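Local coordinates for hypothetical protein EF3068 (Enterococcus faecalis, PDB 2B6C) that is of unknown function but probably belongs to the AlkD-like DNA alkylation repair enzymes, acting on alkylated bases in DNA, at residues Gln176-Lys188 against Leu203-Leu215. Residues are numbered along the deposited sequence; the frame is centred on the assembly and turned at random. Where two conformers were deposited one is given.
With SO4 (sulfate ion), chain J.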
loop_
_atom_site.group_PDB
_atom_site.type_symbol
_atom_site.label_atom_id
_atom_site.label_comp_id
_atom_site.label_asym_id
_atom_site.label_seq_id
_atom_site.Cartn_x
_atom_site.Cartn_y
_atom_site.Cartn_z
ATOM N N GLN B 176 -24.002 22.498 -4.425
ATOM C CA GLN B 176 -24.089 22.662 -5.876
ATOM C C GLN B 176 -22.704 22.441 -6.527
ATOM O O GLN B 176 -22.602 21.836 -7.599
ATOM C CB GLN B 176 -24.700 24.022 -6.253
ATOM C CG GLN B 176 -26.206 24.138 -5.928
ATOM C CD GLN B 176 -26.978 23.038 -6.596
ATOM O OE1 GLN B 176 -26.681 22.698 -7.727
ATOM N NE2 GLN B 176 -27.931 22.442 -5.901
ATOM N N LYS B 177 -21.660 22.929 -5.858
ATOM C CA LYS B 177 -20.281 22.694 -6.229
ATOM C C LYS B 177 -19.974 21.204 -6.306
ATOM O O LYS B 177 -19.319 20.763 -7.242
ATOM C CB LYS B 177 -19.375 23.305 -5.181
ATOM C CG LYS B 177 -18.338 24.241 -5.747
ATOM C CD LYS B 177 -17.259 23.462 -6.433
ATOM C CE LYS B 177 -16.045 24.306 -6.593
ATOM N NZ LYS B 177 -15.662 24.404 -8.048
ATOM N N ALA B 178 -20.456 20.439 -5.324
ATOM C CA ALA B 178 -20.271 18.991 -5.271
ATOM C C ALA B 178 -20.999 18.282 -6.420
ATOM O O ALA B 178 -20.478 17.323 -6.998
ATOM C CB ALA B 178 -20.721 18.442 -3.923
ATOM N N ILE B 179 -22.177 18.777 -6.780
ATOM C CA ILE B 179 -22.894 18.245 -7.949
ATOM C C ILE B 179 -22.094 18.490 -9.235
ATOM O O ILE B 179 -21.923 17.566 -10.031
ATOM C CB ILE B 179 -24.326 18.824 -8.109
ATOM C CG1 ILE B 179 -25.208 18.393 -6.944
ATOM C CG2 ILE B 179 -24.977 18.412 -9.485
ATOM C CD1 ILE B 179 -26.548 19.131 -6.949
ATOM N N GLY B 180 -21.596 19.709 -9.417
ATOM C CA GLY B 180 -20.829 20.049 -10.607
ATOM C C GLY B 180 -19.535 19.251 -10.747
ATOM O O GLY B 180 -19.212 18.779 -11.831
ATOM N N TRP B 181 -18.766 19.144 -9.666
ATOM C CA TRP B 181 -17.582 18.284 -9.619
ATOM C C TRP B 181 -17.879 16.814 -9.950
ATOM O O TRP B 181 -17.080 16.150 -10.616
ATOM C CB TRP B 181 -16.990 18.305 -8.218
ATOM C CG TRP B 181 -15.929 19.380 -7.942
ATOM C CD1 TRP B 181 -15.538 20.439 -8.758
ATOM C CD2 TRP B 181 -15.151 19.496 -6.733
ATOM N NE1 TRP B 181 -14.530 21.178 -8.131
ATOM C CE2 TRP B 181 -14.292 20.636 -6.886
ATOM C CE3 TRP B 181 -15.102 18.746 -5.530
ATOM C CZ2 TRP B 181 -13.377 21.042 -5.869
ATOM C CZ3 TRP B 181 -14.209 19.154 -4.515
ATOM C CH2 TRP B 181 -13.350 20.290 -4.701
ATOM N N SER B 182 -18.994 16.288 -9.447
ATOM C CA SER B 182 -19.299 14.866 -9.667
ATOM C C SER B 182 -19.562 14.643 -11.164
ATOM O O SER B 182 -19.174 13.609 -11.710
ATOM C CB SER B 182 -20.464 14.384 -8.809
ATOM O OG SER B 182 -21.697 14.756 -9.404
ATOM N N LEU B 183 -20.150 15.648 -11.819
ATOM C CA LEU B 183 -20.452 15.573 -13.255
ATOM C C LEU B 183 -19.214 15.809 -14.103
ATOM O O LEU B 183 -18.955 15.046 -15.040
ATOM C CB LEU B 183 -21.598 16.512 -13.634
ATOM C CG LEU B 183 -22.929 16.067 -13.023
ATOM C CD1 LEU B 183 -23.957 17.190 -13.102
ATOM C CD2 LEU B 183 -23.441 14.743 -13.613
ATOM N N ARG B 184 -18.439 16.828 -13.736
ATOM C CA ARG B 184 -17.144 17.102 -14.344
ATOM C C ARG B 184 -16.222 15.878 -14.376
ATOM O O ARG B 184 -15.727 15.515 -15.444
ATOM C CB ARG B 184 -16.461 18.262 -13.623
ATOM C CG ARG B 184 -15.179 18.762 -14.217
ATOM C CD ARG B 184 -14.733 19.830 -13.287
ATOM N NE ARG B 184 -13.661 20.659 -13.781
ATOM C CZ ARG B 184 -13.754 21.956 -14.075
ATOM N NH1 ARG B 184 -14.910 22.611 -14.026
ATOM N NH2 ARG B 184 -12.674 22.594 -14.473
ATOM N N GLN B 185 -16.021 15.240 -13.226
ATOM C CA GLN B 185 -15.153 14.054 -13.133
ATOM C C GLN B 185 -15.682 12.877 -13.926
ATOM O O GLN B 185 -14.921 12.203 -14.663
ATOM C CB GLN B 185 -14.996 13.608 -11.667
ATOM C CG GLN B 185 -13.993 14.441 -10.856
ATOM C CD GLN B 185 -12.607 14.418 -11.488
ATOM O OE1 GLN B 185 -12.133 15.433 -11.984
ATOM N NE2 GLN B 185 -11.946 13.253 -11.448
ATOM N N TYR B 186 -16.972 12.585 -13.744
ATOM C CA TYR B 186 -17.546 11.456 -14.451
ATOM C C TYR B 186 -17.578 11.654 -15.982
ATOM O O TYR B 186 -17.427 10.674 -16.737
ATOM C CB TYR B 186 -18.901 11.047 -13.877
ATOM C CG TYR B 186 -19.368 9.722 -14.414
ATOM C CD1 TYR B 186 -18.493 8.613 -14.442
ATOM C CD2 TYR B 186 -20.678 9.563 -14.898
ATOM C CE1 TYR B 186 -18.903 7.387 -14.953
ATOM C CE2 TYR B 186 -21.105 8.320 -15.419
ATOM C CZ TYR B 186 -20.209 7.244 -15.433
ATOM O OH TYR B 186 -20.614 6.034 -15.937
ATOM N N SER B 187 -17.711 12.898 -16.447
ATOM C CA SER B 187 -17.654 13.168 -17.905
ATOM C C SER B 187 -16.339 12.764 -18.573
ATOM O O SER B 187 -16.268 12.622 -19.799
ATOM C CB SER B 187 -17.939 14.639 -18.215
ATOM O OG SER B 187 -16.833 15.441 -17.836
ATOM N N LYS B 188 -15.284 12.612 -17.778
ATOM C CA LYS B 188 -13.984 12.181 -18.345
ATOM C C LYS B 188 -14.019 10.717 -18.765
ATOM O O LYS B 188 -13.169 10.256 -19.513
ATOM C CB LYS B 188 -12.846 12.412 -17.344
ATOM C CG LYS B 188 -12.684 13.900 -16.942
ATOM C CD LYS B 188 -11.613 14.043 -15.850
ATOM C CE LYS B 188 -11.624 15.449 -15.270
ATOM N NZ LYS B 188 -10.556 15.651 -14.242
ATOM N N LEU B 203 -30.385 21.688 -13.696
ATOM C CA LEU B 203 -29.356 21.882 -12.688
ATOM C C LEU B 203 -29.116 23.362 -12.443
ATOM O O LEU B 203 -29.428 24.170 -13.290
ATOM C CB LEU B 203 -28.051 21.204 -13.120
ATOM C CG LEU B 203 -28.077 19.691 -13.275
ATOM C CD1 LEU B 203 -26.717 19.208 -13.833
ATOM C CD2 LEU B 203 -28.476 18.964 -11.957
ATOM N N SER B 204 -28.558 23.713 -11.290
ATOM C CA SER B 204 -28.238 25.102 -10.977
ATOM C C SER B 204 -27.239 25.642 -12.010
ATOM O O SER B 204 -26.480 24.843 -12.593
ATOM C CB SER B 204 -27.616 25.171 -9.570
ATOM O OG SER B 204 -26.307 24.623 -9.571
ATOM N N PRO B 205 -27.251 26.975 -12.288
ATOM C CA PRO B 205 -26.211 27.537 -13.171
ATOM C C PRO B 205 -24.775 27.112 -12.757
ATOM O O PRO B 205 -23.964 26.781 -13.634
ATOM C CB PRO B 205 -26.390 29.061 -13.008
ATOM C CG PRO B 205 -27.827 29.223 -12.718
ATOM C CD PRO B 205 -28.211 28.015 -11.853
ATOM N N LEU B 206 -24.467 27.114 -11.454
ATOM C CA LEU B 206 -23.118 26.735 -11.030
ATOM C C LEU B 206 -22.810 25.260 -11.337
ATOM O O LEU B 206 -21.733 24.963 -11.852
ATOM C CB LEU B 206 -22.854 27.060 -9.550
ATOM C CG LEU B 206 -21.417 26.738 -9.125
ATOM C CD1 LEU B 206 -20.783 27.825 -8.239
ATOM C CD2 LEU B 206 -21.377 25.360 -8.470
ATOM N N ALA B 207 -23.745 24.358 -11.029
ATOM C CA ALA B 207 -23.551 22.923 -11.282
ATOM C C ALA B 207 -23.432 22.646 -12.785
ATOM O O ALA B 207 -22.639 21.825 -13.206
ATOM C CB ALA B 207 -24.701 22.085 -10.651
ATOM N N GLN B 208 -24.225 23.353 -13.576
ATOM C CA GLN B 208 -24.238 23.225 -15.031
ATOM C C GLN B 208 -22.918 23.723 -15.631
ATOM O O GLN B 208 -22.347 23.064 -16.489
ATOM C CB GLN B 208 -25.436 24.001 -15.602
ATOM C CG GLN B 208 -25.555 24.043 -17.153
ATOM C CD GLN B 208 -26.143 22.750 -17.720
ATOM O OE1 GLN B 208 -26.806 21.987 -17.003
ATOM N NE2 GLN B 208 -25.893 22.493 -19.003
ATOM N N ARG B 209 -22.439 24.887 -15.190
ATOM C CA ARG B 209 -21.138 25.389 -15.634
ATOM C C ARG B 209 -20.018 24.397 -15.293
ATOM O O ARG B 209 -19.273 23.970 -16.167
ATOM C CB ARG B 209 -20.860 26.799 -15.073
ATOM C CG ARG B 209 -19.540 27.422 -15.552
ATOM C CD ARG B 209 -19.631 28.089 -16.925
ATOM N NE ARG B 209 -18.300 28.559 -17.279
ATOM C CZ ARG B 209 -17.797 29.751 -16.962
ATOM N NH1 ARG B 209 -16.550 30.054 -17.334
ATOM N NH2 ARG B 209 -18.534 30.655 -16.319
ATOM N N GLU B 210 -19.949 23.996 -14.030
ATOM C CA GLU B 210 -18.926 23.062 -13.550
ATOM C C GLU B 210 -18.963 21.695 -14.267
ATOM O O GLU B 210 -17.948 21.244 -14.772
ATOM C CB GLU B 210 -19.055 22.903 -12.043
ATOM C CG GLU B 210 -17.925 22.138 -11.374
ATOM C CD GLU B 210 -16.789 23.040 -11.002
ATOM O OE1 GLU B 210 -17.051 24.113 -10.394
ATOM O OE2 GLU B 210 -15.634 22.671 -11.328
ATOM N N GLY B 211 -20.127 21.062 -14.347
ATOM C CA GLY B 211 -20.223 19.726 -14.933
ATOM C C GLY B 211 -20.093 19.632 -16.440
ATOM O O GLY B 211 -19.884 18.548 -16.976
ATOM N N SER B 212 -20.226 20.752 -17.147
ATOM C CA SER B 212 -20.182 20.679 -18.600
ATOM C C SER B 212 -18.830 21.109 -19.196
ATOM O O SER B 212 -18.693 21.208 -20.417
ATOM C CB SER B 212 -21.354 21.444 -19.218
ATOM O OG SER B 212 -21.163 22.820 -19.065
ATOM N N LYS B 213 -17.827 21.333 -18.345
ATOM C CA LYS B 213 -16.502 21.747 -18.818
ATOM C C LYS B 213 -15.957 20.907 -19.983
ATOM O O LYS B 213 -15.462 21.472 -20.976
ATOM C CB LYS B 213 -15.457 21.791 -17.697
ATOM C CG LYS B 213 -14.100 22.164 -18.286
ATOM C CD LYS B 213 -13.105 22.667 -17.279
ATOM C CE LYS B 213 -12.024 23.528 -17.957
ATOM N NZ LYS B 213 -10.778 23.562 -17.120
ATOM N N TYR B 214 -16.077 19.575 -19.879
ATOM C CA TYR B 214 -15.536 18.670 -20.901
ATOM C C TYR B 214 -16.513 18.179 -21.925
ATOM O O TYR B 214 -16.239 17.195 -22.615
ATOM C CB TYR B 214 -14.797 17.476 -20.266
ATOM C CG TYR B 214 -13.692 17.956 -19.384
ATOM C CD1 TYR B 214 -13.825 17.941 -17.994
ATOM C CD2 TYR B 214 -12.535 18.498 -19.937
ATOM C CE1 TYR B 214 -12.816 18.440 -17.180
ATOM C CE2 TYR B 214 -11.524 18.982 -19.139
ATOM C CZ TYR B 214 -11.670 18.957 -17.770
ATOM O OH TYR B 214 -10.649 19.448 -16.997
ATOM N N LEU B 215 -17.647 18.840 -22.055
ATOM C CA LEU B 215 -18.575 18.458 -23.102
ATOM C C LEU B 215 -18.371 19.376 -24.308
ATOM O O LEU B 215 -18.218 20.587 -24.137
ATOM C CB LEU B 215 -20.008 18.489 -22.583
ATOM C CG LEU B 215 -20.226 17.756 -21.250
ATOM C CD1 LEU B 215 -21.648 17.986 -20.748
ATOM C CD2 LEU B 215 -19.895 16.254 -21.337
HETATM S S SO4 J . -10.120 19.680 -13.290
HETATM O O1 SO4 J . -8.845 20.261 -13.672
HETATM O O2 SO4 J . -11.001 20.731 -12.785
HETATM O O3 SO4 J . -9.868 18.722 -12.217
HETATM O O4 SO4 J . -10.768 19.031 -14.425
HETATM O O HOH W 1 -28.467 21.427 -9.558
HETATM O O HOH W 2 -17.537 18.136 -18.104
#
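Helices 176-186 and 205-211 run nearly parallel, their axes crossing at -22° and approaching to 7.3 Å, with Gly180 facing Ala207 and Arg184 facing Gly211. Two glycines permit this closeness: Gly180 CA lies against Ala207 O, and Gly211 CA packs on Leu183 CB. Glu210 is the knob of the contact, held among Lys177, Gly180, Trp181 and Arg184. Its CG stands anti to the backbone N (chi1 -171°), which lays it against the Gly180 carbonyl carbon; the bend at chi2 then turns the carboxylate between two cations. Lys177 NZ meets Glu210 OE1 at 2.7 Å from above the carboxylate plane; Arg184 NH1 makes a salt bridge to Glu210 OE2 at 2.8 Å, and the same oxygen lies in plane at the indole edge of Trp181. The extended Arg184 chain also carries its NE to a sulfate, probably from the crystallisation liquor, through weak bonds; Tyr214 OH donates to sulfate O4 at 2.6 Å, and Lys188 NZ adds a weak bond. At the other end, Ser204 OG donates to Gln176 OE1 (2.7 Å) from 40° out of the amide plane while capping Ala207 N (3.0 Å), and a water joins Gln176 OE1 to Ser204 N. Gln176 NE2 is bound to Thr170 O, which helps fix the rotation of the amide. On the side facing helix 157-166, where Ile179 and Leu183 touch Ile164, Leu183 CD1 and Leu203 CD1 meet tip to tip, tightly, at 3.5 Å, and Ile179 CG2 touches Ala207 CB. A second water links Ser187 OG, Gly211 O and Tyr214 N where the short helix gives way to a turn. Close, glycine-mediated packing of near-parallel helices, with an N-cap and a salt-bridge network, is consistent here with the HEAT-like helical-repeat architecture of AlkD-like proteins.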